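CalS10 (Micromonospora echinospora, PDB 6UK5) probably transfers a methyl group from S-adenosylmethionine to an amino pentose during the biosynthesis of calicheamicin. Local coordinates at residues E21-Y26 and L89-H94; A29-G32 and S36-D39; A41-D46 and E238-G243; D105-D110 and N126-V131. All blocks are in the same frame, centred on the assembly; numbering follows the deposited sequence.

How the contacts relate
From the N terminus, helix 20-32 comes first and takes part in two contacts. Contact 1 closes a long loop by joining this helix to helix 86-95; Tyr26, on the first of these helices, also bonds the carboxylate of SAM. Nested inside that loop, contact 2 packs the end of helix 20-32 against the start of helix 37-51. The latter helix then enters contact 3, whose partner, the hairpin loop 238-243, lies near the C terminus; contact 3 therefore crosses contact 1 and follows contact 2 in series. Contact 4, nested within contact 3, joins two loops around the adenine. Contacts 1, 2 and 4 all touch SAM, whereas contact 3 does not.

Contact 1: residues E21-Y26 and L89-H94; sequences EHAEVY and LALARH. With SAM (S-adenosylmethionine), chain D.
Leu91 of helix 86-95 meets Ala23 of helix 20-32, and the CA atoms of these two residues are 7.4 Å apart. On the second helix Leu89 comes first, and it packs on Leu101 and Ala103 of strand 101-103. Two residues on, Leu91 directs both methyls at the first helix. Its CG lies anti to the carbonyl carbon (chi1 -70°), which carries CD2 near both the side chain and the backbone carbonyl of Ala23, 3.9 Å from Ala23 CB and 3.4 Å from Ala23 O. Ala92 and Arg93 turn back to the strand, where Arg93 NH2 is hydrogen-bonded to Leu101 O. Helix 86-95 is the connection of a beta-alpha-beta crossover between the parallel strands 78-83 and 101-103 of the Rossmann-like methyltransferase sheet, and helix 20-32 packs against it through Ala23 and Leu91. One turn beyond Ala23, Tyr26 leaves this interface for the cofactor. A chi1 of 153°, which sets CG opposite the backbone N, carries the phenol to SAM, where its hydroxyl donates to SAM OXT at 2.6 Å; the carboxylate oxygen lies at the ring edge, in its plane. A phenylalanine here would probably leave OXT without this donor and the carboxylate less firmly fixed. The same ring approaches the methyl group to be transferred, with Tyr26 CE2 3.7 Å from SAM CE.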
# COMPACT_ATOMS: atom_id res chain seq x y z
N GLU A 21 -2.11 -1.08 -17.34
CA GLU A 21 -2.17 -0.86 -15.90
C GLU A 21 -0.84 -0.33 -15.37
O GLU A 21 -0.80 0.66 -14.64
CB GLU A 21 -2.57 -2.15 -15.19
CG GLU A 21 -4.07 -2.36 -15.11
CD GLU A 21 -4.44 -3.76 -14.63
OE1 GLU A 21 -3.88 -4.74 -15.17
OE2 GLU A 21 -5.28 -3.87 -13.71
N HIS A 22 0.26 -0.99 -15.75
CA HIS A 22 1.58 -0.57 -15.27
C HIS A 22 1.89 0.86 -15.69
O HIS A 22 2.42 1.65 -14.90
CB HIS A 22 2.65 -1.53 -15.78
CG HIS A 22 3.98 -1.37 -15.11
ND1 HIS A 22 5.16 -1.79 -15.68
CD2 HIS A 22 4.31 -0.85 -13.90
CE1 HIS A 22 6.16 -1.53 -14.86
NE2 HIS A 22 5.67 -0.96 -13.78
N ALA A 23 1.57 1.21 -16.94
CA ALA A 23 1.86 2.55 -17.43
C ALA A 23 1.16 3.62 -16.59
O ALA A 23 1.71 4.71 -16.38
CB ALA A 23 1.45 2.68 -18.90
N GLU A 24 -0.04 3.31 -16.10
CA GLU A 24 -0.82 4.30 -15.36
C GLU A 24 -0.17 4.66 -14.03
O GLU A 24 -0.23 5.81 -13.59
CB GLU A 24 -2.23 3.76 -15.14
CG GLU A 24 -3.18 4.71 -14.45
CD GLU A 24 -4.41 4.01 -13.92
OE1 GLU A 24 -4.72 2.90 -14.41
OE2 GLU A 24 -5.07 4.57 -13.02
N VAL A 25 0.47 3.69 -13.38
CA VAL A 25 1.04 3.85 -12.05
C VAL A 25 2.55 3.91 -12.06
O VAL A 25 3.16 4.13 -11.00
CB VAL A 25 0.57 2.71 -11.11
CG1 VAL A 25 -0.93 2.79 -10.88
CG2 VAL A 25 0.96 1.35 -11.69
N TYR A 26 3.18 3.74 -13.22
CA TYR A 26 4.63 3.54 -13.26
C TYR A 26 5.40 4.75 -12.74
O TYR A 26 6.40 4.60 -12.04
CB TYR A 26 5.03 3.20 -14.70
CG TYR A 26 6.44 3.57 -15.07
CD1 TYR A 26 6.71 4.71 -15.81
CD2 TYR A 26 7.50 2.76 -14.70
CE1 TYR A 26 7.99 5.05 -16.17
CE2 TYR A 26 8.80 3.09 -15.05
CZ TYR A 26 9.04 4.23 -15.79
OH TYR A 26 10.33 4.56 -16.14
N LEU A 89 3.94 3.94 -24.76
CA LEU A 89 3.92 4.89 -25.86
C LEU A 89 2.58 5.60 -25.99
O LEU A 89 2.53 6.71 -26.54
CB LEU A 89 4.29 4.18 -27.16
CG LEU A 89 4.45 5.08 -28.39
CD1 LEU A 89 5.71 5.91 -28.27
CD2 LEU A 89 4.51 4.22 -29.64
N ALA A 90 1.49 5.00 -25.51
CA ALA A 90 0.20 5.69 -25.53
C ALA A 90 0.25 6.91 -24.62
O ALA A 90 0.04 8.04 -25.07
CB ALA A 90 -0.91 4.73 -25.09
N LEU A 91 0.52 6.69 -23.33
CA LEU A 91 0.64 7.82 -22.41
C LEU A 91 1.73 8.78 -22.88
O LEU A 91 1.62 9.99 -22.65
CB LEU A 91 0.89 7.33 -20.98
CG LEU A 91 -0.31 6.64 -20.31
CD1 LEU A 91 -0.83 5.42 -21.05
CD2 LEU A 91 0.03 6.27 -18.86
N ALA A 92 2.77 8.26 -23.52
CA ALA A 92 3.82 9.13 -24.05
C ALA A 92 3.24 10.16 -25.01
O ALA A 92 3.49 11.36 -24.88
CB ALA A 92 4.90 8.30 -24.74
N ARG A 93 2.44 9.70 -25.98
CA ARG A 93 1.78 10.64 -26.89
C ARG A 93 0.85 11.57 -26.13
O ARG A 93 0.82 12.78 -26.38
CB ARG A 93 1.01 9.88 -27.97
CG ARG A 93 1.92 9.12 -28.92
CD ARG A 93 1.64 9.49 -30.37
NE ARG A 93 2.48 8.73 -31.30
CZ ARG A 93 2.37 7.42 -31.52
NH1 ARG A 93 1.45 6.71 -30.89
NH2 ARG A 93 3.18 6.83 -32.39
N HIS A 94 0.08 11.02 -25.18
CA HIS A 94 -0.82 11.83 -24.38
C HIS A 94 -0.07 13.01 -23.76
O HIS A 94 -0.49 14.17 -23.89
CB HIS A 94 -1.46 10.96 -23.30
CG HIS A 94 -2.70 11.53 -22.70
ND1 HIS A 94 -2.93 12.88 -22.59
CD2 HIS A 94 -3.81 10.92 -22.20
CE1 HIS A 94 -4.11 13.08 -22.03
NE2 HIS A 94 -4.66 11.91 -21.79
N SAM D . 13.19 6.34 -20.40
CA SAM D . 12.21 5.60 -19.68
C SAM D . 11.88 6.24 -18.29
O SAM D . 12.84 6.61 -17.57
OXT SAM D . 10.67 6.33 -18.01
CB SAM D . 12.69 4.15 -19.48
CG SAM D . 11.47 3.29 -19.20
SD SAM D . 12.11 1.79 -18.43
CE SAM D . 10.65 1.20 -17.59
C5' SAM D . 12.27 0.54 -19.76
C4' SAM D . 11.50 0.75 -21.07
O4' SAM D . 12.19 0.07 -22.13
C3' SAM D . 10.07 0.21 -21.06
O3' SAM D . 9.12 1.27 -21.09
C2' SAM D . 9.96 -0.65 -22.34
O2' SAM D . 8.81 -0.33 -23.10
C1' SAM D . 11.24 -0.30 -23.10
N9 SAM D . 11.80 -1.40 -23.88
C8 SAM D . 12.21 -2.63 -23.42
N7 SAM D . 12.75 -3.39 -24.34
C5 SAM D . 12.69 -2.61 -25.49
C6 SAM D . 13.12 -2.84 -26.81
N6 SAM D . 13.67 -3.98 -27.23
N1 SAM D . 12.95 -1.84 -27.70
C2 SAM D . 12.38 -0.70 -27.29
N3 SAM D . 11.93 -0.38 -26.08
C4 SAM D . 12.11 -1.39 -25.22

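Contact 2: residues A29-G32 and S36-D39; sequences AYRG and SWHD. With SAM (S-adenosylmethionine), chain D.
Tyr30 and Arg31 belong to the last turn of helix 20-32, Trp37 to the first turn of helix 37-51, and only three residues separate the two segments. The backbones come closest at Arg31 and Ser36, whose CA atoms are 6.4 Å apart. Ser36 is the N-cap of the second helix: its OG accepts from Asp39 N at 2.9 Å in a nearly straight bond (166°). Between the two segments the contact is made by the indole of Trp37, met at two places on its six-membered ring, CH2 and CE3. Tyr30 offers its CB, 3.6 Å from Trp37 CH2, while its phenol runs on past the tryptophan. Arg31 bends at its third torsion (chi3 -87°) and lays one face of the guanidinium against the ring, with NH1 3.6 Å from Trp37 CE3; the two planes are 53° apart, so this is no parallel stack. The charge of Arg31 has its salt bridge with Glu27, one helical turn back. Held in this way, Trp37 directs NE1 at the cofactor and donates to SAM O at 2.8 Å, the oxygen lying at the indole edge. Trp37 is thus a SAM-binding residue, serving the methionine carboxylate. Beyond the pair, His68 of helix 67-73 meets the indole edge-to-face, His38 bonds to Thr71 of that helix, and Tyr30 and Ala29 rest on strand 191-202.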
# COMPACT_ATOMS: atom_id res chain seq x y z
N ALA A 29 5.16 5.66 -8.62
CA ALA A 29 5.99 4.93 -7.67
C ALA A 29 7.38 5.53 -7.56
O ALA A 29 7.85 5.83 -6.45
CB ALA A 29 6.07 3.46 -8.10
N TYR A 30 8.06 5.71 -8.69
CA TYR A 30 9.45 6.16 -8.64
C TYR A 30 9.56 7.62 -8.21
O TYR A 30 10.57 8.00 -7.60
CB TYR A 30 10.09 5.93 -10.01
CG TYR A 30 10.20 4.46 -10.33
CD1 TYR A 30 11.15 3.65 -9.70
CD2 TYR A 30 9.32 3.86 -11.22
CE1 TYR A 30 11.24 2.30 -9.99
CE2 TYR A 30 9.40 2.51 -11.51
CZ TYR A 30 10.36 1.73 -10.89
OH TYR A 30 10.44 0.39 -11.18
N ARG A 31 8.55 8.44 -8.51
CA ARG A 31 8.54 9.80 -7.99
C ARG A 31 8.38 9.82 -6.47
O ARG A 31 9.02 10.61 -5.78
CB ARG A 31 7.44 10.62 -8.66
CG ARG A 31 7.96 11.64 -9.67
CD ARG A 31 6.86 12.57 -10.17
NE ARG A 31 6.15 12.02 -11.32
CZ ARG A 31 6.53 12.17 -12.59
NH1 ARG A 31 7.63 12.86 -12.89
NH2 ARG A 31 5.81 11.63 -13.56
N GLY A 32 7.52 8.94 -5.94
CA GLY A 32 7.34 8.88 -4.50
C GLY A 32 8.60 8.51 -3.75
O GLY A 32 8.80 8.96 -2.62
N SER A 36 13.50 12.16 -9.96
CA SER A 36 13.13 13.37 -10.70
C SER A 36 13.60 13.18 -12.14
O SER A 36 14.78 13.40 -12.44
CB SER A 36 13.73 14.61 -10.06
OG SER A 36 13.75 15.69 -10.98
N TRP A 37 12.69 12.76 -13.02
CA TRP A 37 13.01 12.70 -14.44
C TRP A 37 13.47 14.06 -14.95
O TRP A 37 14.29 14.14 -15.87
CB TRP A 37 11.81 12.23 -15.25
CG TRP A 37 11.62 10.74 -15.30
CD1 TRP A 37 12.10 9.89 -16.25
CD2 TRP A 37 10.85 9.93 -14.40
NE1 TRP A 37 11.70 8.60 -15.98
CE2 TRP A 37 10.93 8.60 -14.85
CE3 TRP A 37 10.11 10.21 -13.24
CZ2 TRP A 37 10.30 7.55 -14.19
CZ3 TRP A 37 9.48 9.16 -12.59
CH2 TRP A 37 9.58 7.84 -13.07
N HIS A 38 12.94 15.14 -14.37
CA HIS A 38 13.27 16.48 -14.83
C HIS A 38 14.74 16.80 -14.58
O HIS A 38 15.45 17.26 -15.49
CB HIS A 38 12.38 17.51 -14.15
CG HIS A 38 12.88 18.91 -14.28
ND1 HIS A 38 12.72 19.66 -15.43
CD2 HIS A 38 13.57 19.70 -13.42
CE1 HIS A 38 13.27 20.85 -15.26
NE2 HIS A 38 13.80 20.90 -14.05
N ASP A 39 15.21 16.58 -13.35
CA ASP A 39 16.61 16.87 -13.05
C ASP A 39 17.54 15.99 -13.87
O ASP A 39 18.60 16.44 -14.32
CB ASP A 39 16.87 16.68 -11.55
CG ASP A 39 16.17 17.72 -10.70
OD1 ASP A 39 15.81 18.79 -11.24
OD2 ASP A 39 15.97 17.47 -9.49
N SAM D . 13.19 6.34 -20.40
CA SAM D . 12.21 5.60 -19.68
C SAM D . 11.88 6.24 -18.29
O SAM D . 12.84 6.61 -17.57
OXT SAM D . 10.67 6.33 -18.01
CB SAM D . 12.69 4.15 -19.48
CG SAM D . 11.47 3.29 -19.20
SD SAM D . 12.11 1.79 -18.43
CE SAM D . 10.65 1.20 -17.59
C5' SAM D . 12.27 0.54 -19.76
C4' SAM D . 11.50 0.75 -21.07
O4' SAM D . 12.19 0.07 -22.13
C3' SAM D . 10.07 0.21 -21.06
O3' SAM D . 9.12 1.27 -21.09
C2' SAM D . 9.96 -0.65 -22.34
O2' SAM D . 8.81 -0.33 -23.10
C1' SAM D . 11.24 -0.30 -23.10
N9 SAM D . 11.80 -1.40 -23.88
C8 SAM D . 12.21 -2.63 -23.42
N7 SAM D . 12.75 -3.39 -24.34
C5 SAM D . 12.69 -2.61 -25.49
C6 SAM D . 13.12 -2.84 -26.81
N6 SAM D . 13.67 -3.98 -27.23
N1 SAM D . 12.95 -1.84 -27.70
C2 SAM D . 12.38 -0.70 -27.29
N3 SAM D . 11.93 -0.38 -26.08
C4 SAM D . 12.11 -1.39 -25.22

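Contact 3: residues A41-D46 and E238-G243; sequences AADVAD and EGWLTG
Trp240 projects from a beta-hairpin loop, between the antiparallel strands 232-237 and 246-251 at one margin of the Rossmann-like sheet, and lies against Asp43 and Val44 of helix 37-51. The side chains of Trp240 and Asp43 run antiparallel alongside each other, and the planes of indole and carboxylate are turned 32° apart. Both side chains are extended from the backbone, with CG anti to N (chi1 177° in Asp43, -159° in Trp240), and this brings Asp43 OD2 to 2.5 Å from Trp240 NE1. Asp43 is also in a salt bridge with Arg47 of the same helix, one turn on, through OD1, which helps to fix how the carboxylate is turned. Val44 lies slantwise to the six-membered part of the indole and sets CG2 against CZ2, the apolar half of the contact. Against one face of the indole the next residue of the loop takes part as well: Leu241 CG sits near the edge of that face, while Thr242 OG1 lies at the ring edge, in plane. An alanine in place of Trp240 removes the indole that Val44 CG2 packs on, and would probably leave Asp43 OD2 without the nearby NE1 and open a gap between helix and hairpin. The solvent-exposed side is formed by Leu241, whose branches pass alongside Asp43, with CD1 4.1 Å from Asp43 CB and CD2 3.9 Å from Asp43 OD2.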
# COMPACT_ATOMS: atom_id res chain seq x y z
N ALA A 41 16.90 14.61 -16.95
CA ALA A 41 16.90 15.10 -18.32
C ALA A 41 17.68 16.41 -18.43
O ALA A 41 18.42 16.61 -19.40
CB ALA A 41 15.46 15.30 -18.81
N ALA A 42 17.51 17.30 -17.45
CA ALA A 42 18.24 18.57 -17.47
C ALA A 42 19.74 18.34 -17.44
O ALA A 42 20.49 18.93 -18.23
CB ALA A 42 17.80 19.43 -16.30
N ASP A 43 20.21 17.50 -16.52
CA ASP A 43 21.64 17.19 -16.45
C ASP A 43 22.12 16.56 -17.75
O ASP A 43 23.17 16.93 -18.28
CB ASP A 43 21.91 16.26 -15.27
CG ASP A 43 23.37 15.84 -15.19
OD1 ASP A 43 24.23 16.53 -15.77
OD2 ASP A 43 23.65 14.80 -14.56
N VAL A 44 21.35 15.60 -18.28
CA VAL A 44 21.72 14.98 -19.55
C VAL A 44 21.81 16.03 -20.64
O VAL A 44 22.73 16.02 -21.47
CB VAL A 44 20.71 13.87 -19.91
CG1 VAL A 44 20.93 13.38 -21.33
CG2 VAL A 44 20.79 12.72 -18.92
N ALA A 45 20.86 16.97 -20.66
CA ALA A 45 20.87 18.01 -21.69
C ALA A 45 22.11 18.88 -21.58
O ALA A 45 22.72 19.23 -22.59
CB ALA A 45 19.60 18.86 -21.57
N ASP A 46 22.50 19.25 -20.36
CA ASP A 46 23.70 20.06 -20.18
C ASP A 46 24.93 19.37 -20.76
O ASP A 46 25.77 20.01 -21.39
CB ASP A 46 23.91 20.37 -18.70
CG ASP A 46 22.88 21.33 -18.15
OD1 ASP A 46 22.12 21.92 -18.95
OD2 ASP A 46 22.83 21.51 -16.91
N GLU A 238 31.05 8.48 -13.39
CA GLU A 238 30.77 7.88 -12.09
C GLU A 238 29.54 8.49 -11.42
O GLU A 238 29.27 9.69 -11.55
CB GLU A 238 31.97 8.08 -11.17
CG GLU A 238 33.11 7.13 -11.37
CD GLU A 238 33.07 6.03 -10.36
OE1 GLU A 238 34.10 5.86 -9.67
OE2 GLU A 238 32.02 5.36 -10.25
N GLY A 239 28.80 7.64 -10.72
CA GLY A 239 27.77 8.12 -9.82
C GLY A 239 26.55 8.66 -10.51
O GLY A 239 25.56 7.94 -10.73
N TRP A 240 26.60 9.95 -10.85
CA TRP A 240 25.48 10.64 -11.48
C TRP A 240 24.36 10.75 -10.46
O TRP A 240 24.55 10.41 -9.29
CB TRP A 240 25.05 9.89 -12.75
CG TRP A 240 24.27 10.74 -13.70
CD1 TRP A 240 24.66 11.92 -14.25
CD2 TRP A 240 22.98 10.46 -14.24
NE1 TRP A 240 23.69 12.40 -15.09
CE2 TRP A 240 22.64 11.52 -15.10
CE3 TRP A 240 22.06 9.41 -14.08
CZ2 TRP A 240 21.44 11.57 -15.80
CZ3 TRP A 240 20.87 9.46 -14.77
CH2 TRP A 240 20.56 10.53 -15.62
N LEU A 241 23.19 11.24 -10.87
CA LEU A 241 22.13 11.52 -9.91
C LEU A 241 21.39 10.27 -9.46
O LEU A 241 20.68 10.31 -8.45
CB LEU A 241 21.12 12.50 -10.50
CG LEU A 241 21.68 13.60 -11.42
CD1 LEU A 241 20.53 14.49 -11.89
CD2 LEU A 241 22.80 14.40 -10.78
N THR A 242 21.55 9.16 -10.17
CA THR A 242 20.86 7.92 -9.84
C THR A 242 21.70 7.00 -8.97
O THR A 242 21.14 6.22 -8.18
CB THR A 242 20.48 7.18 -11.13
OG1 THR A 242 21.66 6.83 -11.86
CG2 THR A 242 19.59 8.05 -12.01
N GLY A 243 23.03 7.06 -9.09
CA GLY A 243 23.93 6.13 -8.45
C GLY A 243 24.60 5.18 -9.42
O GLY A 243 25.67 4.64 -9.11

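Contact 4: residues D105-D110 and N126-V131; sequences DMRTFD and NFLGTV. With SAM (S-adenosylmethionine), chain D.
Leu128 meets Met106 and Arg107, and the contact has a buried and a more open side. On the buried side Met106 CE is 4.1 Å from Leu128 CD2, and the same Met106 methyl is near the adenine, 3.7 Å from SAM C5. The base is read by two bonds: Met106 N donates to SAM N1 at 2.7 Å, and SAM N6 donates to Asp105 OD1 at 2.8 Å, close to straight (168°), as expected for the adenine site of a class I methyltransferase. Asp105 OD1 is further gripped by Arg107 N, an Asx turn, and by Arg107 NE, while Arg107 NH2 reaches Asp105 OD2 on its syn lone pair. This side-on pairing holds the carboxylate in place and would probably moderate its charge beside the base. The solvent side is the partly exposed Arg107, although its CD is 3.8 Å from Leu128 CD2, a methyl that also lies over one face of the guanidinium. Past Leu128 the chain runs through exposed Gly129 to Thr130, the N-cap of helix 131-143. Leu128 and Met106 both touch Ala137 of that helix, and Met106 also rests on Val61 of strand 57-61.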
# COMPACT_ATOMS: atom_id res chain seq x y z
N ASP A 105 11.56 -1.45 -31.98
CA ASP A 105 12.44 -2.25 -31.17
C ASP A 105 13.84 -1.64 -31.16
O ASP A 105 14.39 -1.33 -32.22
CB ASP A 105 12.50 -3.70 -31.67
CG ASP A 105 13.08 -4.65 -30.64
OD1 ASP A 105 14.09 -4.29 -30.01
OD2 ASP A 105 12.51 -5.75 -30.47
N MET A 106 14.39 -1.48 -29.96
CA MET A 106 15.73 -0.94 -29.81
C MET A 106 16.75 -1.70 -30.64
O MET A 106 17.71 -1.10 -31.15
CB MET A 106 16.09 -1.02 -28.32
CG MET A 106 17.28 -0.22 -27.88
SD MET A 106 17.59 -0.39 -26.10
CE MET A 106 16.25 -1.44 -25.53
N ARG A 107 16.56 -3.01 -30.80
CA ARG A 107 17.53 -3.85 -31.50
C ARG A 107 17.49 -3.71 -33.02
O ARG A 107 18.42 -4.17 -33.69
CB ARG A 107 17.34 -5.32 -31.10
CG ARG A 107 17.32 -5.57 -29.59
CD ARG A 107 16.62 -6.88 -29.21
NE ARG A 107 15.17 -6.79 -29.13
CZ ARG A 107 14.39 -7.68 -28.53
NH1 ARG A 107 14.93 -8.75 -27.94
NH2 ARG A 107 13.08 -7.52 -28.51
N THR A 108 16.43 -3.12 -33.59
CA THR A 108 16.22 -3.18 -35.04
C THR A 108 15.69 -1.91 -35.69
O THR A 108 15.60 -1.88 -36.92
CB THR A 108 15.28 -4.34 -35.41
OG1 THR A 108 14.07 -4.26 -34.63
CG2 THR A 108 15.97 -5.69 -35.25
N PHE A 109 15.31 -0.88 -34.94
CA PHE A 109 14.54 0.20 -35.53
C PHE A 109 15.35 0.91 -36.62
O PHE A 109 16.59 0.86 -36.65
CB PHE A 109 14.11 1.22 -34.47
CG PHE A 109 15.25 2.05 -33.93
CD1 PHE A 109 16.22 1.49 -33.11
CD2 PHE A 109 15.32 3.41 -34.22
CE1 PHE A 109 17.25 2.27 -32.61
CE2 PHE A 109 16.35 4.18 -33.72
CZ PHE A 109 17.32 3.61 -32.91
N ASP A 110 14.63 1.57 -37.52
CA ASP A 110 15.24 2.40 -38.56
C ASP A 110 14.28 3.53 -38.86
O ASP A 110 13.14 3.28 -39.28
CB ASP A 110 15.55 1.59 -39.82
CG ASP A 110 16.33 2.39 -40.84
OD1 ASP A 110 16.34 3.64 -40.75
OD2 ASP A 110 16.94 1.77 -41.73
N ASN A 126 19.06 -2.73 -20.37
CA ASN A 126 19.24 -3.95 -19.60
C ASN A 126 17.98 -4.80 -19.51
O ASN A 126 17.98 -5.79 -18.78
CB ASN A 126 19.76 -3.61 -18.21
CG ASN A 126 21.06 -2.83 -18.25
OD1 ASN A 126 21.06 -1.60 -18.20
ND2 ASN A 126 22.17 -3.54 -18.38
N PHE A 127 16.93 -4.43 -20.24
CA PHE A 127 15.78 -5.31 -20.44
C PHE A 127 16.00 -6.27 -21.60
O PHE A 127 15.13 -7.11 -21.86
CB PHE A 127 14.51 -4.49 -20.65
CG PHE A 127 13.98 -3.88 -19.39
CD1 PHE A 127 13.12 -4.60 -18.58
CD2 PHE A 127 14.36 -2.61 -19.00
CE1 PHE A 127 12.63 -4.06 -17.41
CE2 PHE A 127 13.88 -2.06 -17.83
CZ PHE A 127 13.02 -2.79 -17.03
N LEU A 128 17.13 -6.15 -22.28
CA LEU A 128 17.56 -7.15 -23.24
C LEU A 128 18.24 -8.29 -22.50
O LEU A 128 18.77 -8.11 -21.40
CB LEU A 128 18.50 -6.51 -24.27
CG LEU A 128 17.95 -5.21 -24.86
CD1 LEU A 128 18.97 -4.52 -25.75
CD2 LEU A 128 16.69 -5.50 -25.66
N GLY A 129 18.21 -9.47 -23.10
CA GLY A 129 18.59 -10.67 -22.38
C GLY A 129 20.02 -11.13 -22.59
O GLY A 129 20.58 -11.82 -21.73
N THR A 130 20.62 -10.75 -23.71
CA THR A 130 21.92 -11.26 -24.10
C THR A 130 22.83 -10.12 -24.53
O THR A 130 22.37 -9.04 -24.92
CB THR A 130 21.79 -12.27 -25.25
OG1 THR A 130 21.51 -11.58 -26.47
CG2 THR A 130 20.67 -13.26 -24.96
N VAL A 131 24.14 -10.37 -24.45
CA VAL A 131 25.13 -9.39 -24.88
C VAL A 131 24.98 -9.08 -26.37
O VAL A 131 25.20 -7.94 -26.80
CB VAL A 131 26.55 -9.89 -24.55
CG1 VAL A 131 27.59 -9.00 -25.21
CG2 VAL A 131 26.76 -9.94 -23.05
N SAM D . 13.19 6.34 -20.40
CA SAM D . 12.21 5.60 -19.68
C SAM D . 11.88 6.24 -18.29
O SAM D . 12.84 6.61 -17.57
OXT SAM D . 10.67 6.33 -18.01
CB SAM D . 12.69 4.15 -19.48
CG SAM D . 11.47 3.29 -19.20
SD SAM D . 12.11 1.79 -18.43
CE SAM D . 10.65 1.20 -17.59
C5' SAM D . 12.27 0.54 -19.76
C4' SAM D . 11.50 0.75 -21.07
O4' SAM D . 12.19 0.07 -22.13
C3' SAM D . 10.07 0.21 -21.06
O3' SAM D . 9.12 1.27 -21.09
C2' SAM D . 9.96 -0.65 -22.34
O2' SAM D . 8.81 -0.33 -23.10
C1' SAM D . 11.24 -0.30 -23.10
N9 SAM D . 11.80 -1.40 -23.88
C8 SAM D . 12.21 -2.63 -23.42
N7 SAM D . 12.75 -3.39 -24.34
C5 SAM D . 12.69 -2.61 -25.49
C6 SAM D . 13.12 -2.84 -26.81
N6 SAM D . 13.67 -3.98 -27.23
N1 SAM D . 12.95 -1.84 -27.70
C2 SAM D . 12.38 -0.70 -27.29
N3 SAM D . 11.93 -0.38 -26.08
C4 SAM D . 12.11 -1.39 -25.22